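Local structure of mannan endo-1,4-beta-mannosidase (Cryptopygus antarcticus, 4OOU) at residues A[44-49]-A[81-86]. The protein hydrolyses internal beta-1,4 linkages in the backbones of mannans, releasing mannobiose, mannotriose and mannotetraose from beta-1,4-mannan. Residues are numbered along the deposited sequence; the frame is centred on the assembly and turned at random.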
loop_
_atom_site.group_PDB
_atom_site.type_symbol
_atom_site.label_atom_id
_atom_site.label_comp_id
_atom_site.label_asym_id
_atom_site.label_seq_id
_atom_site.Cartn_x
_atom_site.Cartn_y
_atom_site.Cartn_z
ATOM N N PHE A 44 8.694 1.372 5.584
ATOM C CA PHE A 44 9.337 1.912 6.775
ATOM C C PHE A 44 9.030 1.023 7.969
ATOM O O PHE A 44 9.981 0.579 8.661
ATOM C CB PHE A 44 9.042 3.391 7.043
ATOM C CG PHE A 44 9.811 4.358 6.148
ATOM C CD1 PHE A 44 11.012 3.999 5.524
ATOM C CD2 PHE A 44 9.338 5.660 5.954
ATOM C CE1 PHE A 44 11.703 4.902 4.709
ATOM C CE2 PHE A 44 10.036 6.565 5.156
ATOM C CZ PHE A 44 11.218 6.179 4.532
ATOM N N ALA A 45 7.759 0.734 8.250
ATOM C CA ALA A 45 6.544 1.363 7.703
ATOM C C ALA A 45 6.116 2.487 8.639
ATOM O O ALA A 45 5.121 3.173 8.387
ATOM C CB ALA A 45 5.415 0.334 7.599
ATOM N N TRP A 46 6.841 2.627 9.751
ATOM C CA TRP A 46 6.640 3.727 10.678
ATOM C C TRP A 46 7.926 3.948 11.473
ATOM O O TRP A 46 8.895 3.218 11.333
ATOM C CB TRP A 46 5.456 3.430 11.592
ATOM C CG TRP A 46 5.622 2.168 12.348
ATOM C CD1 TRP A 46 6.348 1.995 13.490
ATOM C CD2 TRP A 46 5.092 0.888 12.009
ATOM N NE1 TRP A 46 6.287 0.689 13.895
ATOM C CE2 TRP A 46 5.519 -0.018 13.007
ATOM C CE3 TRP A 46 4.284 0.410 10.965
ATOM C CZ2 TRP A 46 5.176 -1.385 12.990
ATOM C CZ3 TRP A 46 3.922 -0.955 10.963
ATOM C CH2 TRP A 46 4.372 -1.826 11.979
ATOM N N ARG A 47 7.952 4.995 12.262
ATOM C CA ARG A 47 8.996 5.176 13.260
ATOM C C ARG A 47 8.283 4.991 14.601
ATOM O O ARG A 47 8.612 4.110 15.385
ATOM C CB ARG A 47 9.624 6.564 13.064
ATOM C CG ARG A 47 10.367 7.154 14.249
ATOM C CD ARG A 47 11.517 6.295 14.732
ATOM N NE ARG A 47 12.555 6.995 15.523
ATOM C CZ ARG A 47 12.393 8.044 16.358
ATOM N NH1 ARG A 47 11.210 8.636 16.614
ATOM N NH2 ARG A 47 13.468 8.523 16.964
ATOM N N SER A 48 7.252 5.800 14.792
ATOM C CA SER A 48 6.271 5.618 15.837
ATOM C C SER A 48 4.883 5.216 15.294
ATOM O O SER A 48 4.279 5.959 14.496
ATOM C CB SER A 48 6.158 6.904 16.642
ATOM O OG SER A 48 7.411 7.248 17.169
ATOM N N TYR A 49 4.384 4.066 15.766
ATOM C CA TYR A 49 3.260 3.348 15.120
ATOM C C TYR A 49 1.959 4.083 15.175
ATOM O O TYR A 49 1.266 4.016 16.159
ATOM C CB TYR A 49 3.099 1.959 15.772
ATOM C CG TYR A 49 1.962 1.073 15.261
ATOM C CD1 TYR A 49 1.993 0.499 13.975
ATOM C CD2 TYR A 49 0.881 0.754 16.092
ATOM C CE1 TYR A 49 0.958 -0.334 13.528
ATOM C CE2 TYR A 49 -0.130 -0.092 15.657
ATOM C CZ TYR A 49 -0.111 -0.629 14.378
ATOM O OH TYR A 49 -1.163 -1.453 13.967
ATOM N N ARG A 81 7.012 2.777 1.389
ATOM C CA ARG A 81 5.620 2.626 1.829
ATOM C C ARG A 81 5.588 2.981 3.330
ATOM O O ARG A 81 6.386 2.459 4.149
ATOM C CB ARG A 81 5.167 1.201 1.593
ATOM C CG ARG A 81 3.702 0.868 1.824
ATOM C CD ARG A 81 3.504 -0.613 1.574
ATOM N NE ARG A 81 2.145 -1.069 1.783
ATOM C CZ ARG A 81 1.745 -1.938 2.708
ATOM N NH1 ARG A 81 2.603 -2.472 3.588
ATOM N NH2 ARG A 81 0.468 -2.299 2.740
ATOM N N VAL A 82 4.680 3.895 3.680
ATOM C CA VAL A 82 4.668 4.441 5.018
ATOM C C VAL A 82 3.245 4.689 5.472
ATOM O O VAL A 82 2.423 5.155 4.709
ATOM C CB VAL A 82 5.516 5.724 5.087
ATOM C CG1 VAL A 82 5.136 6.680 3.986
ATOM C CG2 VAL A 82 5.403 6.391 6.462
ATOM N N TRP A 83 2.986 4.344 6.734
ATOM C CA TRP A 83 1.647 4.219 7.284
ATOM C C TRP A 83 1.210 5.524 7.962
ATOM O O TRP A 83 2.027 6.199 8.589
ATOM C CB TRP A 83 1.637 3.057 8.280
ATOM C CG TRP A 83 1.732 1.670 7.677
ATOM C CD1 TRP A 83 2.303 1.307 6.488
ATOM C CD2 TRP A 83 1.252 0.465 8.258
ATOM N NE1 TRP A 83 2.176 -0.035 6.290
ATOM C CE2 TRP A 83 1.540 -0.575 7.366
ATOM C CE3 TRP A 83 0.591 0.170 9.446
ATOM C CZ2 TRP A 83 1.186 -1.876 7.618
ATOM C CZ3 TRP A 83 0.236 -1.121 9.699
ATOM C CH2 TRP A 83 0.531 -2.132 8.797
ATOM N N VAL A 84 -0.077 5.866 7.833
ATOM C CA VAL A 84 -0.619 7.148 8.330
ATOM C C VAL A 84 -1.653 7.046 9.478
ATOM O O VAL A 84 -1.288 7.212 10.652
ATOM C CB VAL A 84 -1.171 8.038 7.181
ATOM C CG1 VAL A 84 -1.391 9.469 7.690
ATOM C CG2 VAL A 84 -0.200 8.050 6.009
ATOM N N HIS A 85 -2.932 6.838 9.189
ATOM C CA HIS A 85 -3.878 6.769 10.303
ATOM C C HIS A 85 -3.587 5.548 11.207
ATOM O O HIS A 85 -3.556 5.673 12.447
ATOM C CB HIS A 85 -5.325 6.729 9.833
ATOM C CG HIS A 85 -5.666 7.803 8.866
ATOM N ND1 HIS A 85 -5.081 9.050 8.910
ATOM C CD2 HIS A 85 -6.532 7.825 7.829
ATOM C CE1 HIS A 85 -5.547 9.785 7.914
ATOM N NE2 HIS A 85 -6.439 9.068 7.254
ATOM N N VAL A 86 -3.355 4.397 10.578
ATOM C CA VAL A 86 -3.057 3.141 11.302
ATOM C C VAL A 86 -4.282 2.689 12.104
ATOM O O VAL A 86 -5.203 2.126 11.517
ATOM C CB VAL A 86 -1.762 3.239 12.157
ATOM C CG1 VAL A 86 -1.352 1.891 12.730
ATOM C CG2 VAL A 86 -0.619 3.795 11.311
#
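In Trp83, CG stands beside the backbone N (chi1 -72°), and chi2 of 27° turns the ring so that one face meets Ala45 and Trp46. With CG of Trp46 between its backbone N and carbonyl carbon, that indole lies alongside, pointing the same way. Ala45 CB sits 3.6 Å from the centroid of the Trp83 five-membered ring, a CH-pi contact. Over the six-membered ring, on the same face, comes the edge of Trp46, CZ3 3.8 Å from Trp83 CE3; the planes meet at 60°, an edge-to-face pair. In this family 5 TIM barrel, residues 44-49 leave the end of strand 35-43 beside the parallel strand 79-86, and two backbone bonds tie the departing loop to it: Phe44 N to Arg81 O and Trp83 N to Ala45 O, both 2.9 Å. A cis peptide joins Phe44 and Ala45, the successive residues that make them. Trp83 binds substrate, and the guanidinium of Arg81, two residues earlier, forms salt bridges with Glu177 and Glu312, the latter probably the nucleophile. An alanine at Trp83 would remove the indole and probably leave the Ala45 methyl and Trp46 edge without the surface they pack on, and weaken substrate binding. Val86 CG1 lies over one face of the Tyr49 ring, 3.3 Å from CZ, while Tyr49 CE1 reaches Trp83 CZ3 at 4.0 Å. The Tyr49 hydroxyl hydrogen-bonds to Glu87 and Asn133.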